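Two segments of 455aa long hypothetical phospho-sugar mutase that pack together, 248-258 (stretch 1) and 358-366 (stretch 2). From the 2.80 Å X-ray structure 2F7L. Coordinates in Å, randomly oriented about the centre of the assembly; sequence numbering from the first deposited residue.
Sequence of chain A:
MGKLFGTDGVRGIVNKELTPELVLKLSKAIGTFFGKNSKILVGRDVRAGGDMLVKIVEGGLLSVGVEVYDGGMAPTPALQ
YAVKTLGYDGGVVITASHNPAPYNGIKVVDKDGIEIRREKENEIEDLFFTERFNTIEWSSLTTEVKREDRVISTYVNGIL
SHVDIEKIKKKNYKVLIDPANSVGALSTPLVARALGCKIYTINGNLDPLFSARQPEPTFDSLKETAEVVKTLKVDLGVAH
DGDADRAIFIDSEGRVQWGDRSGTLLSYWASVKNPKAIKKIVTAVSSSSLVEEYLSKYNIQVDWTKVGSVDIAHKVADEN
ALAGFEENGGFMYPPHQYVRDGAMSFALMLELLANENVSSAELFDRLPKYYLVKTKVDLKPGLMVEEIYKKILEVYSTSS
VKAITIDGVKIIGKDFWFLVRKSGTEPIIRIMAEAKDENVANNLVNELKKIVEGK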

# COMPACT_ATOMS: atom_id res chain seq x y z
N ILE A 248 -1.33 3.36 8.85
CA ILE A 248 -2.28 4.38 9.23
C ILE A 248 -2.02 4.68 10.71
O ILE A 248 -1.86 3.76 11.52
N PHE A 249 -1.94 5.96 11.03
CA PHE A 249 -1.64 6.42 12.39
C PHE A 249 -2.80 6.72 13.31
O PHE A 249 -3.94 6.92 12.88
N ILE A 250 -2.47 6.76 14.60
CA ILE A 250 -3.44 7.04 15.65
C ILE A 250 -2.75 8.04 16.57
O ILE A 250 -1.75 7.69 17.19
N ASP A 251 -3.26 9.27 16.64
CA ASP A 251 -2.63 10.30 17.47
C ASP A 251 -2.87 10.19 18.97
O ASP A 251 -3.61 9.32 19.45
N SER A 252 -2.24 11.10 19.71
CA SER A 252 -2.32 11.16 21.18
C SER A 252 -3.73 11.11 21.75
O SER A 252 -3.93 10.64 22.86
N GLU A 253 -4.71 11.59 20.98
CA GLU A 253 -6.11 11.59 21.42
C GLU A 253 -6.71 10.20 21.34
O GLU A 253 -7.77 9.95 21.90
N GLY A 254 -6.04 9.31 20.63
CA GLY A 254 -6.55 7.95 20.51
C GLY A 254 -7.53 7.84 19.36
O GLY A 254 -8.41 6.98 19.36
N ARG A 255 -7.40 8.73 18.39
CA ARG A 255 -8.28 8.71 17.24
C ARG A 255 -7.47 8.32 16.00
O ARG A 255 -6.38 8.86 15.76
N VAL A 256 -7.99 7.37 15.23
CA VAL A 256 -7.26 6.96 14.05
C VAL A 256 -7.37 8.04 12.97
O VAL A 256 -8.40 8.72 12.86
N GLN A 257 -6.30 8.21 12.21
CA GLN A 257 -6.23 9.19 11.13
C GLN A 257 -6.16 8.43 9.79
O GLN A 257 -5.44 7.44 9.67
N TRP A 258 -6.88 8.90 8.79
CA TRP A 258 -6.88 8.18 7.52
C TRP A 258 -5.63 8.39 6.67
O TRP A 258 -4.95 9.43 6.73
N VAL A 358 5.21 19.50 18.49
CA VAL A 358 3.78 19.53 18.78
C VAL A 358 3.29 18.08 18.91
O VAL A 358 3.89 17.18 18.33
N SER A 359 2.22 17.85 19.65
CA SER A 359 1.71 16.49 19.80
C SER A 359 1.02 16.01 18.53
O SER A 359 0.54 16.82 17.72
N SER A 360 0.96 14.69 18.37
CA SER A 360 0.34 14.08 17.21
C SER A 360 -1.09 14.59 17.04
O SER A 360 -1.51 14.93 15.93
N ALA A 361 -1.83 14.65 18.14
CA ALA A 361 -3.21 15.13 18.09
C ALA A 361 -3.28 16.53 17.50
O ALA A 361 -4.09 16.81 16.62
N GLU A 362 -2.42 17.42 17.98
CA GLU A 362 -2.43 18.78 17.49
C GLU A 362 -1.99 18.81 16.03
O GLU A 362 -2.66 19.42 15.20
N LEU A 363 -0.88 18.15 15.75
CA LEU A 363 -0.31 18.07 14.40
C LEU A 363 -1.38 17.79 13.36
O LEU A 363 -1.50 18.48 12.35
N PHE A 364 -2.16 16.75 13.61
CA PHE A 364 -3.23 16.35 12.71
C PHE A 364 -4.31 17.40 12.59
O PHE A 364 -4.87 17.61 11.50
N ASP A 365 -4.61 18.05 13.71
CA ASP A 365 -5.61 19.09 13.67
C ASP A 365 -5.22 20.22 12.74
O ASP A 365 -6.09 20.95 12.29
N ARG A 366 -3.94 20.37 12.42
CA ARG A 366 -3.53 21.44 11.52
C ARG A 366 -4.09 21.24 10.11
O ARG A 366 -3.90 22.09 9.24

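Phe364, Ala361 and Arg255 organise the packing of the helix of stretch 2 against the strand and turn of stretch 1. Phe364 points toward stretch 1 in the m rotamer (chi1 -88°) and loses the most surface. Gln257, also directed inward and m at chi1 and chi2, lies over one face of the Phe364 ring, with Gln257 CG 3.3 Å from the Phe364 ring centroid in a CH-pi contact almost along the ring normal. Phe249 CB approaches Phe364 CZ at 4.3 Å, although the end of the Phe249 side chain leads away from the helix.

Ala361, one helical turn earlier, packs tightly against the turn: its CB lies 3.1 Å from both Ser252 OG and Glu253 CG. Beside it Ser360, in the p rotamer, receives a very short hydrogen bond from Ser252 N to its OG (2.4 Å) and another from Ser252 OG to the same atom (2.7 Å), tying the turn to the start of the helix.

Arg255 leaves its backbone sideways, but its extended p, t, t side chain carries the guanidinium to the helix. There Arg255 NH2 forms a salt bridge with Asp365 OD1 (2.7 Å) and a weak hydrogen bond to Ala361 O (3.1 Å). Asp251 OD2 steadies this arm through a salt bridge with Arg255 NE (2.8 Å) and accepts from Gln257 NE2 (2.9 Å), linking the charged and aromatic contacts.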

# COMPACT_ATOMS: atom_id res chain seq x y z
CB ILE A 248 -3.76 4.00 8.96
CG1 ILE A 248 -4.08 2.66 9.55
CG2 ILE A 248 -4.06 4.02 7.46
CD1 ILE A 248 -5.50 2.28 9.31
CB PHE A 249 -0.74 7.66 12.33
CG PHE A 249 0.57 7.44 11.60
CD1 PHE A 249 0.61 7.49 10.21
CD2 PHE A 249 1.74 7.18 12.31
CE1 PHE A 249 1.81 7.28 9.52
CE2 PHE A 249 2.96 6.97 11.63
CZ PHE A 249 2.99 7.02 10.23
CB ILE A 250 -3.79 5.76 16.43
CG1 ILE A 250 -4.23 4.67 15.45
CG2 ILE A 250 -4.89 6.03 17.43
CD1 ILE A 250 -4.50 3.33 16.11
CB ASP A 251 -3.06 11.69 17.01
CG ASP A 251 -4.54 11.93 17.23
OD1 ASP A 251 -5.13 11.28 18.13
OD2 ASP A 251 -5.11 12.79 16.50
CB SER A 252 -1.60 12.41 21.66
OG SER A 252 -1.53 13.37 20.61
CB GLU A 253 -6.95 12.54 20.57
CG GLU A 253 -6.48 13.98 20.58
CD GLU A 253 -6.42 14.59 21.98
OE1 GLU A 253 -6.39 13.82 22.98
OE2 GLU A 253 -6.39 15.85 22.07
CB ARG A 255 -8.94 10.09 17.05
CG ARG A 255 -7.98 11.24 17.17
CD ARG A 255 -8.69 12.59 17.30
NE ARG A 255 -7.70 13.65 17.26
CZ ARG A 255 -7.95 14.90 16.90
NH1 ARG A 255 -9.18 15.24 16.55
NH2 ARG A 255 -6.97 15.79 16.83
CB VAL A 256 -7.75 5.56 13.52
CG1 VAL A 256 -8.53 4.83 14.58
CG2 VAL A 256 -8.55 5.72 12.25
CB GLN A 257 -4.99 10.05 11.30
CG GLN A 257 -4.94 10.82 12.63
CD GLN A 257 -5.96 11.94 12.69
OE1 GLN A 257 -6.42 12.43 11.65
NE2 GLN A 257 -6.31 12.36 13.89
CB TRP A 258 -8.13 8.51 6.71
CG TRP A 258 -8.52 7.38 5.80
CD1 TRP A 258 -8.86 7.46 4.47
CD2 TRP A 258 -8.50 5.97 6.11
NE1 TRP A 258 -9.04 6.20 3.95
CE2 TRP A 258 -8.83 5.27 4.93
CE3 TRP A 258 -8.23 5.24 7.28
CZ2 TRP A 258 -8.88 3.87 4.88
CZ3 TRP A 258 -8.28 3.84 7.22
CH2 TRP A 258 -8.61 3.18 6.03
CB VAL A 358 3.03 20.22 17.64
CG1 VAL A 358 1.57 19.92 17.71
CG2 VAL A 358 3.26 21.71 17.72
CB SER A 359 0.73 16.39 20.97
OG SER A 359 -0.54 16.89 20.61
CB SER A 360 0.32 12.56 17.37
OG SER A 360 -0.56 12.18 18.42
CB ALA A 361 -3.82 15.12 19.48
CB GLU A 362 -1.51 19.68 18.31
CG GLU A 362 -1.62 21.13 17.86
CD GLU A 362 -0.55 22.05 18.44
OE1 GLU A 362 -0.32 21.98 19.68
OE2 GLU A 362 0.04 22.84 17.66
CB LEU A 363 0.74 16.96 14.35
CG LEU A 363 1.87 16.99 13.32
CD1 LEU A 363 1.87 15.69 12.55
CD2 LEU A 363 1.72 18.17 12.38
CB PHE A 364 -3.84 15.02 13.16
CG PHE A 364 -3.12 13.83 12.60
CD1 PHE A 364 -2.24 13.10 13.38
CD2 PHE A 364 -3.28 13.49 11.25
CE1 PHE A 364 -1.52 12.05 12.83
CE2 PHE A 364 -2.57 12.45 10.69
CZ PHE A 364 -1.68 11.73 11.48
CB ASP A 365 -5.91 19.61 15.07
CG ASP A 365 -6.80 18.67 15.87
OD1 ASP A 365 -7.59 17.91 15.25
OD2 ASP A 365 -6.74 18.71 17.11
CB ARG A 366 -2.00 21.53 11.39
CG ARG A 366 -1.19 21.91 12.63
CD ARG A 366 0.19 22.38 12.13
NE ARG A 366 1.33 22.13 13.02
CZ ARG A 366 1.44 22.59 14.27
NH1 ARG A 366 0.48 23.32 14.83
NH2 ARG A 366 2.55 22.32 14.95